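Local coordinates for acetoacetate decarboxylase (Sphingomonas wittichii, PDB 5UPB) that belongs to the acetoacetate decarboxylase family as a decarboxylase-like lyase, and probably acts on a keto acid through a Schiff-base intermediate, at the interface of chains A and B. Sequence-based numbering; all coordinates share one arbitrary frame. Chains: chain A/B, Acetoacetate decarboxylase.

The interface of chains A and B. Residues chain A 116, 184, 196, 198, 252, 254; chain B 188, 192-195.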
ATOM      1  N   LEU A 116       1.535   8.607 -21.952  1.00 29.64           N
ATOM      2  CA  LEU A 116       1.790   8.444 -23.378  1.00 30.05           C
ATOM      3  C   LEU A 116       0.729   9.120 -24.219  1.00 34.05           C
ATOM      4  O   LEU A 116       0.991   9.520 -25.360  1.00 37.24           O
ATOM      5  CB  LEU A 116       1.857   6.972 -23.745  1.00 32.38           C
ATOM      6  CG  LEU A 116       3.076   6.262 -23.134  1.00 34.88           C
ATOM      7  CD1 LEU A 116       2.914   4.718 -23.228  1.00 37.91           C
ATOM      8  CD2 LEU A 116       4.345   6.692 -23.866  1.00 39.36           C
ATOM      9  N   ARG A 184       1.046  15.550 -24.320  1.00 26.49           N
ATOM     10  CA  ARG A 184       2.025  14.479 -24.359  1.00 29.41           C
ATOM     11  C   ARG A 184       3.378  15.135 -24.219  1.00 31.54           C
ATOM     12  O   ARG A 184       3.822  15.857 -25.118  1.00 32.34           O
ATOM     13  CB  ARG A 184       1.862  13.638 -25.616  1.00 38.46           C
ATOM     14  CG  ARG A 184       2.865  12.537 -25.732  1.00 37.97           C
ATOM     15  CD  ARG A 184       2.589  11.751 -26.986  1.00 36.56           C
ATOM     16  NE  ARG A 184       3.305  10.488 -26.949  1.00 47.23           N
ATOM     17  CZ  ARG A 184       4.442  10.344 -27.572  1.00 31.02           C
ATOM     18  NH1 ARG A 184       4.941  11.371 -28.226  1.00 61.59           N
ATOM     19  NH2 ARG A 184       5.128   9.196 -27.535  1.00 40.76           N
ATOM     20  N   VAL A 196       9.946  15.814 -26.033  1.00 34.27           N
ATOM     21  CA  VAL A 196       8.647  15.801 -26.698  1.00 37.80           C
ATOM     22  C   VAL A 196       7.728  16.748 -25.957  1.00 36.42           C
ATOM     23  O   VAL A 196       7.694  16.733 -24.720  1.00 34.58           O
ATOM     24  CB  VAL A 196       8.000  14.393 -26.725  1.00 40.45           C
ATOM     25  CG1 VAL A 196       6.556  14.449 -27.377  1.00 39.41           C
ATOM     26  CG2 VAL A 196       8.894  13.378 -27.419  1.00 39.42           C
ATOM     27  N   GLU A 198       3.701  17.988 -27.083  1.00 35.06           N
ATOM     28  CA  GLU A 198       2.675  18.131 -28.113  1.00 38.86           C
ATOM     29  C   GLU A 198       1.274  17.947 -27.537  1.00 34.16           C
ATOM     30  O   GLU A 198       1.031  17.135 -26.634  1.00 33.88           O
ATOM     31  CB  GLU A 198       2.886  17.138 -29.277  1.00 34.63           C
ATOM     32  CG  GLU A 198       2.974  15.669 -28.824  1.00 35.73           C
ATOM     33  CD  GLU A 198       3.609  14.753 -29.842  1.00 40.77           C
ATOM     34  OE1 GLU A 198       4.249  15.231 -30.805  1.00 42.67           O
ATOM     35  OE2 GLU A 198       3.528  13.527 -29.654  1.00 33.90           O
ATOM     36  N   ALA A 252      -4.011   8.616 -28.535  1.00 33.81           N
ATOM     37  CA  ALA A 252      -4.408   9.992 -28.800  1.00 31.12           C
ATOM     38  C   ALA A 252      -3.720  10.526 -30.060  1.00 35.53           C
ATOM     39  O   ALA A 252      -2.530  10.295 -30.289  1.00 37.01           O
ATOM     40  CB  ALA A 252      -4.066  10.871 -27.598  1.00 38.86           C
ATOM     41  N   ARG A 254      -2.115  13.337 -32.416  1.00 36.25           N
ATOM     42  CA  ARG A 254      -1.380  14.579 -32.251  1.00 45.15           C
ATOM     43  C   ARG A 254      -2.083  15.707 -33.000  1.00 33.92           C
ATOM     44  O   ARG A 254      -2.424  15.566 -34.175  1.00 37.74           O
ATOM     45  CB  ARG A 254       0.049  14.412 -32.774  1.00 42.86           C
ATOM     46  CG  ARG A 254       0.833  15.707 -32.857  1.00 44.04           C
ATOM     47  CD  ARG A 254       2.195  15.456 -33.498  1.00 51.62           C
ATOM     48  NE  ARG A 254       2.634  16.643 -34.224  1.00 53.65           N
ATOM     49  CZ  ARG A 254       3.435  17.571 -33.723  1.00 57.01           C
ATOM     50  NH1 ARG A 254       3.918  17.442 -32.489  1.00 60.19           N
ATOM     51  NH2 ARG A 254       3.754  18.629 -34.468  1.00 52.89           N
TER
ATOM     52  N   ALA B 188       5.302   5.704 -29.348  1.00 34.47           N
ATOM     53  CA  ALA B 188       4.087   6.288 -29.866  1.00 40.03           C
ATOM     54  C   ALA B 188       2.985   5.246 -29.774  1.00 37.38           C
ATOM     55  O   ALA B 188       3.154   4.117 -30.235  1.00 42.82           O
ATOM     56  CB  ALA B 188       4.278   6.738 -31.311  1.00 36.95           C
ATOM     57  N   THR B 192       0.697   9.265 -35.226  1.00 40.60           N
ATOM     58  CA  THR B 192       1.045  10.678 -35.298  1.00 34.15           C
ATOM     59  C   THR B 192       1.830  11.148 -34.079  1.00 40.34           C
ATOM     60  O   THR B 192       2.349  12.269 -34.092  1.00 38.52           O
ATOM     61  CB  THR B 192      -0.218  11.540 -35.445  1.00 33.45           C
ATOM     62  OG1 THR B 192      -1.042  11.388 -34.267  1.00 37.32           O
ATOM     63  CG2 THR B 192      -1.023  11.152 -36.726  1.00 37.14           C
ATOM     64  N   GLN B 193       1.952  10.337 -33.026  1.00 37.17           N
ATOM     65  CA  GLN B 193       2.678  10.800 -31.854  1.00 31.39           C
ATOM     66  C   GLN B 193       4.198  10.779 -32.083  1.00 32.69           C
ATOM     67  O   GLN B 193       4.738   9.934 -32.806  1.00 35.35           O
ATOM     68  CB  GLN B 193       2.327   9.928 -30.633  1.00 33.62           C
ATOM     69  CG  GLN B 193       0.893  10.062 -30.118  1.00 32.95           C
ATOM     70  CD  GLN B 193       0.623   9.054 -28.991  1.00 38.95           C
ATOM     71  OE1 GLN B 193       1.529   8.334 -28.557  1.00 34.10           O
ATOM     72  NE2 GLN B 193      -0.598   9.022 -28.506  1.00 38.90           N
ATOM     73  N   THR B 194       4.901  11.667 -31.367  1.00 32.23           N
ATOM     74  CA  THR B 194       6.352  11.786 -31.501  1.00 36.36           C
ATOM     75  C   THR B 194       7.032  10.808 -30.553  1.00 34.92           C
ATOM     76  O   THR B 194       6.860  10.931 -29.334  1.00 34.21           O
ATOM     77  CB  THR B 194       6.804  13.212 -31.198  1.00 42.53           C
ATOM     78  OG1 THR B 194       6.094  14.142 -32.043  1.00 41.64           O
ATOM     79  CG2 THR B 194       8.295  13.350 -31.397  1.00 37.89           C
ATOM     80  N   PRO B 195       7.731   9.795 -31.055  1.00 36.73           N
ATOM     81  CA  PRO B 195       8.416   8.833 -30.189  1.00 41.37           C
ATOM     82  C   PRO B 195       9.848   9.263 -29.872  1.00 43.92           C
ATOM     83  O   PRO B 195      10.427  10.136 -30.506  1.00 34.55           O
ATOM     84  CB  PRO B 195       8.399   7.547 -31.024  1.00 40.71           C
ATOM     85  CG  PRO B 195       8.555   8.048 -32.431  1.00 43.47           C
ATOM     86  CD  PRO B 195       7.854   9.410 -32.471  1.00 38.13           C
TER
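The loop of chain B that carries B:Thr192, B:Gln193 and B:Thr194 lies against strands 179-186, 196-202 and 253-257 of chain A, near the end of helix 108-116, in one of two equivalent patches of a two-fold interface between acetoacetate decarboxylase-family subunits, which may belong to the biological oligomer. B:Thr194 meets A:Glu198 as a fork: its backbone N donates almost straight (174° at the hydrogen) to the syn lone pair of OE2 at 2.9 Å. Its hydroxyl OG1 donates to A:Glu198 OE1 at 2.5 Å, on the syn side but tilted somewhat out of the carboxylate plane. Two arginines of chain A flank the same carboxylate. A:Arg254 NH1 reaches the anti side of OE1 at 2.8 Å in a salt bridge, while A:Arg184 NH1, whose exact placement is doubtful, forms another with OE2 from above the carboxylate plane. Each oxygen thus takes at least two donors, one from either chain, which should help fix the carboxylate's rotation and probably favours its charged form. An alanine in place of A:Glu198 would probably leave both arginines without their shared counter-charge and the amide and hydroxyl of B:Thr194 without acceptors. A:Arg184, with CG anti to its backbone N (chi1 179°), runs extended to NE, which bonds A:Leu116 O within the guanidinium plane. B:Gln193 lays its CB over the centre of that guanidinium, 3.7 Å above the plane, and its side chain crosses the arginine's at about a right angle. Its amide NE2 then donates to A:Ala252 O at 2.9 Å, on a carbonyl lone pair. One residue earlier in the loop, A:Arg254 N donates to the hydroxyl OG1 of B:Thr192 at 2.9 Å, close to linear. The methyls A:Val196 CG2 and B:Thr194 CG2 touch at 4.0 Å, their side chains passing in opposite directions.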